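Local coordinates for hypothetical sugar ABC-transporter sugar binding protein (Arthrobacter globiformis, PDB 7BVT), which probably serves as the substrate-binding component of an ABC transporter, binding cyclic alpha-maltosyl-1,6-maltose for uptake into the cell, at residues A[320-325]-A[336-341]; A[108-113]-A[315-320]; A[180-185]-A[248-253]. One frame throughout, in Å; residues are numbered along the deposited sequence.

Contact 1. Residues A[320-325]-A[336-341]; sequences LEPDQV and PVLDSV
Val-325 and Leu-338 meet at the middle of an apolar interface, their side chains crossing at a slant. CG2 of Val-325 packs on CD1 of Leu-338 at 3.6 Å, while the other branch, CG1, lies anti to the backbone N (chi1 161°) and turns to Pro-336 CB, 3.7 Å away, and to Val-341 CG2. At the far end Leu-320 sets CD2 across CG2 of Val-337 at 3.6 Å, the two side chains nearly perpendicular. Pro-322 closes the side toward solvent, its CB lying 4.2 Å from Val-341 CG2. Helices 322-332 and 339-342 follow each other in the chain through a short connection that includes 336-338, and they pack by their first turns. Tyr-347 of helix 345-354 backs Pro-336 and Val-341.

The polar element here is backbone: Leu-338 CD1 touches the carbonyl O of Leu-320 at 3.3 Å, a van der Waals contact. With an alanine here CD1 is gone, and a gap would probably open between Val-325 CG2 and the Leu-320 carbonyl. Outside the pair, Ser-340 OG hydrogen-bonds Asp-117 OD2, tying the second segment to helix 112-117.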
loop_
_atom_site.group_PDB
_atom_site.type_symbol
_atom_site.label_atom_id
_atom_site.label_comp_id
_atom_site.label_asym_id
_atom_site.label_seq_id
_atom_site.Cartn_x
_atom_site.Cartn_y
_atom_site.Cartn_z
ATOM N N LEU A 320 -5.588 -17.137 7.443
ATOM C CA LEU A 320 -4.802 -17.119 6.172
ATOM C C LEU A 320 -5.082 -18.349 5.306
ATOM O O LEU A 320 -4.410 -18.516 4.284
ATOM C CB LEU A 320 -3.321 -16.995 6.542
ATOM C CG LEU A 320 -2.933 -15.592 7.026
ATOM C CD1 LEU A 320 -1.523 -15.557 7.582
ATOM C CD2 LEU A 320 -3.106 -14.538 5.921
ATOM N N GLU A 321 -6.037 -19.211 5.679
ATOM C CA GLU A 321 -6.426 -20.327 4.776
ATOM C C GLU A 321 -7.186 -19.728 3.597
ATOM O O GLU A 321 -7.882 -18.693 3.751
ATOM C CB GLU A 321 -7.256 -21.363 5.529
ATOM C CG GLU A 321 -6.479 -22.020 6.647
ATOM C CD GLU A 321 -7.220 -23.051 7.469
ATOM O OE1 GLU A 321 -8.438 -23.241 7.235
ATOM O OE2 GLU A 321 -6.575 -23.657 8.337
ATOM N N PRO A 322 -7.109 -20.364 2.409
ATOM C CA PRO A 322 -7.711 -19.785 1.209
ATOM C C PRO A 322 -9.195 -19.430 1.368
ATOM O O PRO A 322 -9.634 -18.370 0.886
ATOM C CB PRO A 322 -7.498 -20.851 0.130
ATOM C CG PRO A 322 -6.371 -21.712 0.630
ATOM C CD PRO A 322 -6.337 -21.597 2.144
ATOM N N ASP A 323 -9.981 -20.319 1.981
ATOM C CA ASP A 323 -11.433 -20.038 2.111
ATOM C C ASP A 323 -11.669 -18.748 2.883
ATOM O O ASP A 323 -12.604 -17.997 2.509
ATOM C CB ASP A 323 -12.190 -21.165 2.813
ATOM C CG ASP A 323 -12.322 -22.412 1.949
ATOM O OD1 ASP A 323 -11.877 -22.385 0.772
ATOM O OD2 ASP A 323 -12.922 -23.382 2.470
ATOM N N GLN A 324 -10.893 -18.511 3.940
ATOM C CA GLN A 324 -11.028 -17.276 4.765
ATOM C C GLN A 324 -10.549 -16.073 3.955
ATOM O O GLN A 324 -11.238 -15.066 3.905
ATOM C CB GLN A 324 -10.283 -17.421 6.095
ATOM C CG GLN A 324 -11.105 -18.145 7.150
ATOM C CD GLN A 324 -11.346 -19.599 6.828
ATOM O OE1 GLN A 324 -12.412 -19.966 6.299
ATOM N NE2 GLN A 324 -10.349 -20.445 7.066
ATOM N N VAL A 325 -9.379 -16.189 3.327
ATOM C CA VAL A 325 -8.783 -15.070 2.571
ATOM C C VAL A 325 -9.744 -14.691 1.420
ATOM O O VAL A 325 -9.956 -13.497 1.163
ATOM C CB VAL A 325 -7.404 -15.496 2.036
ATOM C CG1 VAL A 325 -6.903 -14.628 0.873
ATOM C CG2 VAL A 325 -6.394 -15.585 3.164
ATOM N N PRO A 336 -6.423 -9.987 -1.944
ATOM C CA PRO A 336 -6.027 -11.149 -1.181
ATOM C C PRO A 336 -4.517 -11.126 -0.973
ATOM O O PRO A 336 -3.766 -10.731 -1.864
ATOM C CB PRO A 336 -6.408 -12.371 -1.997
ATOM C CG PRO A 336 -6.969 -11.850 -3.275
ATOM C CD PRO A 336 -7.015 -10.350 -3.242
ATOM N N VAL A 337 -4.083 -11.621 0.159
ATOM C CA VAL A 337 -2.625 -11.658 0.460
ATOM C C VAL A 337 -1.956 -12.924 -0.105
ATOM O O VAL A 337 -0.712 -12.983 -0.095
ATOM C CB VAL A 337 -2.373 -11.521 1.974
ATOM C CG1 VAL A 337 -2.956 -10.223 2.489
ATOM C CG2 VAL A 337 -2.888 -12.691 2.781
ATOM N N LEU A 338 -2.730 -13.931 -0.501
ATOM C CA LEU A 338 -2.237 -15.198 -1.036
ATOM C C LEU A 338 -2.120 -15.091 -2.557
ATOM O O LEU A 338 -3.086 -14.684 -3.205
ATOM C CB LEU A 338 -3.195 -16.314 -0.646
ATOM C CG LEU A 338 -3.355 -16.572 0.839
ATOM C CD1 LEU A 338 -4.345 -17.705 1.087
ATOM C CD2 LEU A 338 -2.030 -16.965 1.483
ATOM N N ASP A 339 -0.988 -15.527 -3.112
ATOM C CA ASP A 339 -0.819 -15.585 -4.572
ATOM C C ASP A 339 -1.907 -16.514 -5.134
ATOM O O ASP A 339 -2.499 -16.201 -6.194
ATOM C CB ASP A 339 0.581 -16.069 -4.964
ATOM C CG ASP A 339 1.792 -15.155 -4.775
ATOM O OD1 ASP A 339 1.630 -14.070 -4.324
ATOM O OD2 ASP A 339 2.933 -15.634 -5.024
ATOM N N SER A 340 -2.150 -17.637 -4.477
ATOM C CA SER A 340 -3.026 -18.713 -5.001
ATOM C C SER A 340 -4.460 -18.199 -5.118
ATOM O O SER A 340 -5.182 -18.639 -6.007
ATOM C CB SER A 340 -3.015 -19.901 -4.121
ATOM O OG SER A 340 -3.661 -19.632 -2.893
ATOM N N VAL A 341 -4.830 -17.225 -4.312
ATOM C CA VAL A 341 -6.210 -16.666 -4.390
ATOM C C VAL A 341 -6.230 -15.584 -5.469
ATOM O O VAL A 341 -7.133 -15.611 -6.310
ATOM C CB VAL A 341 -6.703 -16.185 -3.017
ATOM C CG1 VAL A 341 -8.032 -15.456 -3.139
ATOM C CG2 VAL A 341 -6.795 -17.315 -2.028
#

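Contact 2. Residues A[108-113]-A[315-320]; sequences GRIPDD and FLSWFL
Ile-110 and Ser-317 bring the two backbones closest, with 5.2 Å between their CA atoms. Residues 108-111 are a loop whose Ile-110 and Pro-111 are extended before helix 112-117, whereas 315-319 form the last turn of helix 306-319. That helix ends at Leu-320, whose N bonds to Ser-317 O at 3.1 Å and more weakly to Leu-316 O.

Among the side chains, Ser-317 is the point of closest packing. Its CB points at the loop, and with chi1 at -61° OG lies beside its own backbone N, where it hydrogen-bonds the carbonyl O of Ala-313 one turn back. Toward the loop the hydroxyl oxygen meets carbon: it touches CA of Ile-110 at 3.3 Å and CD of Pro-111 at 3.3 Å, and Pro-111 CD also packs on Ser-317 CB. Ile-110 reaches past this spot with CG1 anti to its carbonyl carbon (chi1 -59°) and the chain extended beyond it, which carries CD1 to Leu-316 CB, 4.1 Å away, and to Leu-320 CD1 at 4.3 Å. CD1 thus reaches both Leu-316, in the last turn, and Leu-320, just past the helix end. Val-135 of strand 131-136 lies against both Ile-110 and Leu-320, and Leu-316 continues inward onto Ala-299 and Val-301 of strand 292-301. Toward the start of the helix, Arg-109 forms a salt bridge through NH1 with Asp-310 OD1. This is plain packing of a loop on a sheet-covering helix, in keeping with the alpha/beta layering of solute-binding proteins.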
loop_
_atom_site.group_PDB
_atom_site.type_symbol
_atom_site.label_atom_id
_atom_site.label_comp_id
_atom_site.label_asym_id
_atom_site.label_seq_id
_atom_site.Cartn_x
_atom_site.Cartn_y
_atom_site.Cartn_z
ATOM N N GLY A 108 7.425 -21.510 11.588
ATOM C CA GLY A 108 7.231 -22.676 12.456
ATOM C C GLY A 108 5.959 -22.600 13.274
ATOM O O GLY A 108 5.679 -23.571 14.006
ATOM N N ARG A 109 5.196 -21.511 13.162
ATOM C CA ARG A 109 3.902 -21.353 13.904
ATOM C C ARG A 109 2.761 -21.335 12.887
ATOM O O ARG A 109 1.763 -22.014 13.070
ATOM C CB ARG A 109 3.941 -20.093 14.765
ATOM C CG ARG A 109 5.051 -20.068 15.811
ATOM C CD ARG A 109 4.875 -18.991 16.873
ATOM N NE ARG A 109 6.165 -18.674 17.550
ATOM C CZ ARG A 109 6.649 -19.345 18.581
ATOM N NH1 ARG A 109 5.950 -20.304 19.150
ATOM N NH2 ARG A 109 7.812 -19.019 19.110
ATOM N N ILE A 110 2.905 -20.584 11.836
ATOM C CA ILE A 110 1.967 -20.605 10.681
ATOM C C ILE A 110 2.486 -21.634 9.696
ATOM O O ILE A 110 3.703 -21.670 9.465
ATOM C CB ILE A 110 1.848 -19.184 10.088
ATOM C CG1 ILE A 110 1.347 -18.215 11.164
ATOM C CG2 ILE A 110 1.018 -19.192 8.826
ATOM C CD1 ILE A 110 1.169 -16.780 10.677
ATOM N N PRO A 111 1.642 -22.446 9.051
ATOM C CA PRO A 111 2.144 -23.496 8.169
ATOM C C PRO A 111 3.056 -22.934 7.079
ATOM O O PRO A 111 2.813 -21.883 6.476
ATOM C CB PRO A 111 0.884 -24.101 7.543
ATOM C CG PRO A 111 -0.121 -23.913 8.648
ATOM C CD PRO A 111 0.176 -22.530 9.163
ATOM N N ASP A 112 4.140 -23.650 6.838
ATOM C CA ASP A 112 5.109 -23.260 5.810
ATOM C C ASP A 112 4.402 -22.987 4.482
ATOM O O ASP A 112 4.707 -21.945 3.788
ATOM C CB ASP A 112 6.166 -24.347 5.617
ATOM C CG ASP A 112 6.983 -24.811 6.818
ATOM O OD1 ASP A 112 6.943 -24.214 7.914
ATOM O OD2 ASP A 112 7.743 -25.777 6.629
ATOM N N ASP A 113 3.462 -23.841 4.055
ATOM C CA ASP A 113 2.818 -23.661 2.726
ATOM C C ASP A 113 1.966 -22.377 2.710
ATOM O O ASP A 113 1.868 -21.737 1.669
ATOM C CB ASP A 113 2.010 -24.871 2.291
ATOM C CG ASP A 113 2.877 -26.097 1.982
ATOM O OD1 ASP A 113 4.109 -25.968 2.013
ATOM O OD2 ASP A 113 2.296 -27.177 1.760
ATOM N N PHE A 315 -4.947 -18.800 15.288
ATOM C CA PHE A 315 -5.974 -17.899 14.717
ATOM C C PHE A 315 -5.474 -17.289 13.390
ATOM O O PHE A 315 -6.204 -17.344 12.377
ATOM C CB PHE A 315 -6.369 -16.811 15.697
ATOM C CG PHE A 315 -7.234 -15.767 15.060
ATOM C CD1 PHE A 315 -8.490 -16.090 14.567
ATOM C CD2 PHE A 315 -6.739 -14.495 14.876
ATOM C CE1 PHE A 315 -9.243 -15.140 13.919
ATOM C CE2 PHE A 315 -7.505 -13.542 14.235
ATOM C CZ PHE A 315 -8.770 -13.859 13.781
ATOM N N LEU A 316 -4.236 -16.811 13.374
ATOM C CA LEU A 316 -3.699 -16.181 12.135
ATOM C C LEU A 316 -3.614 -17.253 11.043
ATOM O O LEU A 316 -3.924 -16.962 9.888
ATOM C CB LEU A 316 -2.341 -15.539 12.439
ATOM C CG LEU A 316 -2.323 -14.315 13.336
ATOM C CD1 LEU A 316 -0.925 -13.745 13.462
ATOM C CD2 LEU A 316 -3.279 -13.243 12.884
ATOM N N SER A 317 -3.223 -18.488 11.384
ATOM C CA SER A 317 -3.141 -19.588 10.379
ATOM C C SER A 317 -4.536 -19.804 9.777
ATOM O O SER A 317 -4.673 -19.922 8.573
ATOM C CB SER A 317 -2.608 -20.872 10.998
ATOM O OG SER A 317 -1.277 -20.687 11.506
ATOM N N TRP A 318 -5.559 -19.826 10.627
ATOM C CA TRP A 318 -6.941 -20.048 10.123
ATOM C C TRP A 318 -7.361 -18.878 9.230
ATOM O O TRP A 318 -7.939 -19.098 8.149
ATOM C CB TRP A 318 -7.875 -20.277 11.324
ATOM C CG TRP A 318 -9.299 -20.391 10.903
ATOM C CD1 TRP A 318 -9.962 -21.533 10.550
ATOM C CD2 TRP A 318 -10.259 -19.314 10.833
ATOM N NE1 TRP A 318 -11.256 -21.230 10.185
ATOM C CE2 TRP A 318 -11.473 -19.899 10.406
ATOM C CE3 TRP A 318 -10.236 -17.928 11.082
ATOM C CZ2 TRP A 318 -12.600 -19.143 10.129
ATOM C CZ3 TRP A 318 -11.383 -17.192 10.883
ATOM C CH2 TRP A 318 -12.562 -17.803 10.468
ATOM N N PHE A 319 -7.081 -17.675 9.697
ATOM C CA PHE A 319 -7.391 -16.438 8.960
ATOM C C PHE A 319 -6.732 -16.459 7.576
ATOM O O PHE A 319 -7.300 -15.902 6.636
ATOM C CB PHE A 319 -6.967 -15.212 9.765
ATOM C CG PHE A 319 -7.723 -13.986 9.339
ATOM C CD1 PHE A 319 -9.050 -13.799 9.711
ATOM C CD2 PHE A 319 -7.101 -13.001 8.596
ATOM C CE1 PHE A 319 -9.721 -12.644 9.359
ATOM C CE2 PHE A 319 -7.789 -11.846 8.262
ATOM C CZ PHE A 319 -9.103 -11.680 8.632
ATOM N N LEU A 320 -5.588 -17.137 7.443
ATOM C CA LEU A 320 -4.802 -17.119 6.172
ATOM C C LEU A 320 -5.082 -18.349 5.306
ATOM O O LEU A 320 -4.410 -18.516 4.284
ATOM C CB LEU A 320 -3.321 -16.995 6.542
ATOM C CG LEU A 320 -2.933 -15.592 7.026
ATOM C CD1 LEU A 320 -1.523 -15.557 7.582
ATOM C CD2 LEU A 320 -3.106 -14.538 5.921
#

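Contact 3. Residues A[180-185]-A[248-253]; sequences GKPGYD and WGEFEK
The carboxylate of Asp-185 takes a backbone N-H on each of its faces. Gly-249 N comes from above the plane, 46° out of it, giving a bent bond of 3.0 Å to OD2. From the opposite face Phe-251 N reaches the same oxygen on its syn side at 2.9 Å, and this bond is nearly straight, 173° at the hydrogen. Glu-250 N also lies near OD2, but its angle is too poor for a bond. A single buried oxygen is thus gripped by two donors, and the turn 249-251 is wrapped around it.

The ring of Phe-251 stands almost perpendicular to the carboxylate, and Phe-251 CB touches Asp-185 OD2 at 3.4 Å. Trp-248 approaches from another direction: CE3 and CZ3 of the indole each lie 3.7 Å from Asp-185 CB, the methylene meeting the ring obliquely. Its CG lies anti to the backbone N (chi1 177°), which brings the six-membered ring back to the Asp-185 methylene. Pro-182 CG adds a looser contact with Glu-250 CB at 4.2 Å.

Trp-248 also meets the ring of Tyr-187, a glycan-pocket residue, and its side chain is about 5 Å from a bound glucose unit, so the pinned turn lies beside the sugar site. Asp-185 makes a backbone hydrogen bond to Ser-258, which opens strand 258-262, and Pro-182 to Gly-257 just before it, while Phe-251 packs across both that strand and its antiparallel partner 140-147.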
loop_
_atom_site.group_PDB
_atom_site.type_symbol
_atom_site.label_atom_id
_atom_site.label_comp_id
_atom_site.label_asym_id
_atom_site.label_seq_id
_atom_site.Cartn_x
_atom_site.Cartn_y
_atom_site.Cartn_z
ATOM N N GLY A 180 -9.402 22.313 -20.864
ATOM C CA GLY A 180 -8.821 23.210 -19.856
ATOM C C GLY A 180 -8.611 22.529 -18.501
ATOM O O GLY A 180 -8.149 23.171 -17.576
ATOM N N LYS A 181 -8.917 21.241 -18.383
ATOM C CA LYS A 181 -8.805 20.537 -17.098
ATOM C C LYS A 181 -7.489 19.747 -17.043
ATOM O O LYS A 181 -7.004 19.220 -18.064
ATOM C CB LYS A 181 -10.015 19.616 -16.947
ATOM C CG LYS A 181 -11.321 20.355 -16.704
ATOM C CD LYS A 181 -12.553 19.504 -16.752
ATOM C CE LYS A 181 -13.816 20.353 -16.711
ATOM N NZ LYS A 181 -15.061 19.544 -16.596
ATOM N N PRO A 182 -6.928 19.558 -15.825
ATOM C CA PRO A 182 -5.738 18.715 -15.680
ATOM C C PRO A 182 -6.046 17.321 -16.217
ATOM O O PRO A 182 -7.122 16.785 -15.901
ATOM C CB PRO A 182 -5.464 18.638 -14.164
ATOM C CG PRO A 182 -6.288 19.752 -13.575
ATOM C CD PRO A 182 -7.455 19.946 -14.519
ATOM N N GLY A 183 -5.112 16.749 -16.996
ATOM C CA GLY A 183 -5.282 15.418 -17.586
ATOM C C GLY A 183 -4.989 14.348 -16.558
ATOM O O GLY A 183 -5.451 13.233 -16.749
ATOM N N TYR A 184 -4.185 14.682 -15.542
ATOM C CA TYR A 184 -3.656 13.664 -14.592
ATOM C C TYR A 184 -3.254 14.378 -13.292
ATOM O O TYR A 184 -2.451 15.317 -13.377
ATOM C CB TYR A 184 -2.489 12.924 -15.229
ATOM C CG TYR A 184 -1.772 11.970 -14.310
ATOM C CD1 TYR A 184 -2.393 10.820 -13.814
ATOM C CD2 TYR A 184 -0.444 12.171 -13.998
ATOM C CE1 TYR A 184 -1.710 9.938 -12.987
ATOM C CE2 TYR A 184 0.252 11.271 -13.191
ATOM C CZ TYR A 184 -0.374 10.144 -12.707
ATOM O OH TYR A 184 0.292 9.292 -11.864
ATOM N N ASP A 185 -3.732 13.921 -12.139
ATOM C CA ASP A 185 -3.326 14.546 -10.852
ATOM C C ASP A 185 -2.020 13.900 -10.386
ATOM O O ASP A 185 -1.965 12.655 -10.372
ATOM C CB ASP A 185 -4.381 14.360 -9.754
ATOM C CG ASP A 185 -5.659 15.148 -9.940
ATOM O OD1 ASP A 185 -5.793 15.832 -10.968
ATOM O OD2 ASP A 185 -6.487 15.040 -9.038
ATOM N N TRP A 248 -3.742 18.357 -6.165
ATOM C CA TRP A 248 -4.279 16.993 -5.922
ATOM C C TRP A 248 -5.789 17.088 -5.696
ATOM O O TRP A 248 -6.214 18.002 -4.987
ATOM C CB TRP A 248 -3.587 16.302 -4.741
ATOM C CG TRP A 248 -4.197 14.959 -4.477
ATOM C CD1 TRP A 248 -5.112 14.612 -3.522
ATOM C CD2 TRP A 248 -4.011 13.789 -5.280
ATOM N NE1 TRP A 248 -5.489 13.294 -3.655
ATOM C CE2 TRP A 248 -4.842 12.775 -4.755
ATOM C CE3 TRP A 248 -3.221 13.498 -6.393
ATOM C CZ2 TRP A 248 -4.857 11.480 -5.283
ATOM C CZ3 TRP A 248 -3.275 12.235 -6.942
ATOM C CH2 TRP A 248 -4.058 11.231 -6.377
ATOM N N GLY A 249 -6.575 16.167 -6.233
ATOM C CA GLY A 249 -7.993 16.005 -5.855
ATOM C C GLY A 249 -8.910 16.543 -6.935
ATOM O O GLY A 249 -10.139 16.290 -6.844
ATOM N N GLU A 250 -8.366 17.181 -7.972
ATOM C CA GLU A 250 -9.201 17.592 -9.143
ATOM C C GLU A 250 -9.915 16.390 -9.778
ATOM O O GLU A 250 -11.101 16.493 -10.201
ATOM C CB GLU A 250 -8.377 18.359 -10.161
ATOM C CG GLU A 250 -7.889 19.673 -9.651
ATOM C CD GLU A 250 -8.960 20.562 -9.031
ATOM O OE1 GLU A 250 -9.924 20.909 -9.762
ATOM O OE2 GLU A 250 -8.826 20.887 -7.821
ATOM N N PHE A 251 -9.227 15.255 -9.888
ATOM C CA PHE A 251 -9.776 14.030 -10.496
ATOM C C PHE A 251 -10.964 13.582 -9.651
ATOM O O PHE A 251 -12.027 13.270 -10.211
ATOM C CB PHE A 251 -8.705 12.928 -10.531
ATOM C CG PHE A 251 -9.282 11.590 -10.869
ATOM C CD1 PHE A 251 -9.898 11.341 -12.083
ATOM C CD2 PHE A 251 -9.278 10.574 -9.926
ATOM C CE1 PHE A 251 -10.444 10.101 -12.362
ATOM C CE2 PHE A 251 -9.896 9.378 -10.177
ATOM C CZ PHE A 251 -10.476 9.132 -11.395
ATOM N N GLU A 252 -10.765 13.536 -8.338
ATOM C CA GLU A 252 -11.777 12.988 -7.406
ATOM C C GLU A 252 -13.047 13.870 -7.422
ATOM O O GLU A 252 -14.129 13.304 -7.276
ATOM C CB GLU A 252 -11.186 12.873 -6.011
ATOM C CG GLU A 252 -10.164 11.739 -5.966
ATOM C CD GLU A 252 -9.349 11.643 -4.702
ATOM O OE1 GLU A 252 -9.690 12.290 -3.715
ATOM O OE2 GLU A 252 -8.355 10.927 -4.725
ATOM N N LYS A 253 -12.883 15.162 -7.673
ATOM C CA LYS A 253 -13.982 16.166 -7.829
ATOM C C LYS A 253 -14.746 15.983 -9.148
ATOM O O LYS A 253 -15.718 16.708 -9.332
ATOM C CB LYS A 253 -13.414 17.589 -7.845
ATOM C CG LYS A 253 -12.873 18.128 -6.534
ATOM C CD LYS A 253 -11.912 19.280 -6.752
ATOM C CE LYS A 253 -12.023 20.412 -5.747
ATOM N NZ LYS A 253 -10.992 20.325 -4.680
#

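In the fold
Contacts 1 and 2 are neighbours, their centres about 11 Å apart. They share Leu-320, in the two-residue link between helices 306-319 and 322-332, and Gln-324 NE2 probably hydrogen-bonds Trp-318 O across the join. Helix 112-117 borders both. Contact 3 is on the opposite side of the chain's centre, about 35 Å from contact 1 and about 43 Å from contact 2 between centres. Along the chain, contact 3 is nested inside the long loop closed by contact 2, and contact 1 follows. This back-and-forth is consistent with the two-lobed solute-binding fold, in which the chain crosses between lobes with the sugar held between them; strands 140-147 and 292-301 pair directly in the mixed sheet.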